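Local coordinates for protein GH127 beta-L-arabinofuranoside (Geobacillus stearothermophilus, PDB 4QK0) that probably hydrolyses beta-L-arabinofuranosidic linkages, acting as a retaining glycoside hydrolase of family GH127, at residues A[223-227]-A[228-232]. Numbering follows the deposited sequence.
Sequences QQPYY and FDQEK
Tyr226 O receives Gln230 N at 3.1 Å, the first full i to i+4 bond of the short helix 227-234, with Tyr226 itself at the N-cap of this first helical turn in the GH127 catalytic domain. Asp229 N makes only a weak hydrogen bond to the same carbonyl. One step on, Glu231 N meets Tyr227 O at 3.0 Å, nearly straight at 166°.

The aromatic packing centres on Tyr227. With CG swung opposite the backbone N (chi1 172°), its ring is carried to where Glu231 CG sits over one face, 4.3 Å from the ring centroid, as a CH-pi contact. Tyr227 CD2 touches Phe228 CD1 at 3.7 Å, the two planes inclined at 51°. Cutting Tyr227 back to an alanine is likely to leave the Glu231 methylene and this flank of Phe228 without their aromatic neighbour.

Of the charged groups, Asp229 brings OD2 to the edge of the Tyr226 ring, 3.5 Å from CD2, while its OD1 is hydrogen-bonded to Tyr247 OH, and Tyr226 OH to His253 O. Glu231 OE2 accepts from Leu135 N; OE1 accepts from Arg136 N and forms a salt bridge with Arg235. The two backbone bonds tie the helix to the 135-136 loop.

Gln230 reaches back past the cap, its NE2 3.5 Å from Pro225 CG, and a water donates to both Pro225 O and Gln230 OE1, the latter at 2.8 Å.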
# COMPACT_ATOMS: atom_id res chain seq x y z
N GLN A 223 2.75 -32.59 -2.77
CA GLN A 223 2.69 -33.80 -1.98
C GLN A 223 3.62 -33.72 -0.77
O GLN A 223 4.70 -33.14 -0.82
CB GLN A 223 3.08 -35.05 -2.80
CG GLN A 223 2.18 -35.37 -3.98
CD GLN A 223 0.68 -35.58 -3.69
OE1 GLN A 223 -0.17 -35.39 -4.58
NE2 GLN A 223 0.34 -36.00 -2.47
N GLN A 224 3.19 -34.33 0.32
CA GLN A 224 3.99 -34.46 1.53
C GLN A 224 4.73 -35.79 1.46
O GLN A 224 4.22 -36.73 0.89
CB GLN A 224 3.10 -34.45 2.78
CG GLN A 224 2.20 -33.23 2.91
CD GLN A 224 2.84 -32.07 3.63
OE1 GLN A 224 3.98 -32.13 4.08
NE2 GLN A 224 2.10 -30.98 3.75
N PRO A 225 5.92 -35.88 2.05
CA PRO A 225 6.68 -34.77 2.69
C PRO A 225 7.16 -33.85 1.57
O PRO A 225 7.43 -34.32 0.46
CB PRO A 225 7.83 -35.50 3.38
CG PRO A 225 8.04 -36.74 2.56
CD PRO A 225 6.72 -37.12 1.98
N TYR A 226 7.21 -32.56 1.84
CA TYR A 226 7.49 -31.56 0.79
C TYR A 226 8.85 -31.75 0.16
O TYR A 226 9.87 -31.72 0.84
CB TYR A 226 7.42 -30.17 1.40
CG TYR A 226 6.03 -29.61 1.71
CD1 TYR A 226 5.02 -29.66 0.78
CD2 TYR A 226 5.78 -28.99 2.92
CE1 TYR A 226 3.79 -29.10 1.04
CE2 TYR A 226 4.55 -28.43 3.20
CZ TYR A 226 3.56 -28.49 2.26
OH TYR A 226 2.28 -27.97 2.51
N TYR A 227 8.88 -31.95 -1.14
CA TYR A 227 10.16 -31.99 -1.85
C TYR A 227 11.04 -30.79 -1.52
O TYR A 227 12.25 -30.94 -1.31
CB TYR A 227 9.96 -32.09 -3.36
CG TYR A 227 11.26 -31.94 -4.08
CD1 TYR A 227 12.29 -32.86 -3.90
CD2 TYR A 227 11.49 -30.87 -4.90
CE1 TYR A 227 13.52 -32.68 -4.52
CE2 TYR A 227 12.69 -30.70 -5.53
CZ TYR A 227 13.71 -31.60 -5.33
OH TYR A 227 14.88 -31.41 -5.99
N PHE A 228 10.47 -29.59 -1.47
CA PHE A 228 11.32 -28.41 -1.25
C PHE A 228 11.94 -28.43 0.12
O PHE A 228 13.02 -27.87 0.32
CB PHE A 228 10.55 -27.08 -1.48
CG PHE A 228 10.13 -26.85 -2.90
CD1 PHE A 228 10.91 -27.30 -3.99
CD2 PHE A 228 8.98 -26.16 -3.17
CE1 PHE A 228 10.55 -27.07 -5.30
CE2 PHE A 228 8.61 -25.92 -4.49
CZ PHE A 228 9.38 -26.38 -5.55
N ASP A 229 11.25 -29.01 1.09
CA ASP A 229 11.87 -29.17 2.44
C ASP A 229 13.00 -30.17 2.40
O ASP A 229 14.02 -29.97 3.04
CB ASP A 229 10.82 -29.59 3.49
CG ASP A 229 9.95 -28.44 3.95
OD1 ASP A 229 10.30 -27.26 3.72
OD2 ASP A 229 8.86 -28.72 4.51
N GLN A 230 12.83 -31.24 1.64
CA GLN A 230 13.88 -32.26 1.54
C GLN A 230 15.12 -31.68 0.92
O GLN A 230 16.20 -31.88 1.45
CB GLN A 230 13.40 -33.50 0.75
CG GLN A 230 12.21 -34.22 1.39
CD GLN A 230 11.59 -35.30 0.51
OE1 GLN A 230 11.43 -35.15 -0.71
NE2 GLN A 230 11.21 -36.40 1.14
N GLU A 231 15.01 -30.98 -0.21
CA GLU A 231 16.24 -30.45 -0.84
C GLU A 231 16.88 -29.33 -0.02
O GLU A 231 18.11 -29.20 0.03
CB GLU A 231 16.04 -30.01 -2.31
CG GLU A 231 14.96 -28.99 -2.56
CD GLU A 231 15.16 -28.21 -3.86
OE1 GLU A 231 14.86 -26.99 -3.86
OE2 GLU A 231 15.60 -28.80 -4.89
N LYS A 232 16.03 -28.56 0.63
CA LYS A 232 16.48 -27.49 1.54
C LYS A 232 17.34 -28.05 2.67
O LYS A 232 18.43 -27.59 2.92
CB LYS A 232 15.23 -26.80 2.10
CG LYS A 232 15.41 -25.94 3.32
CD LYS A 232 14.25 -24.95 3.53
CE LYS A 232 13.38 -25.26 4.72
NZ LYS A 232 12.88 -23.99 5.34
O HOH W 1 8.93 -35.53 -1.90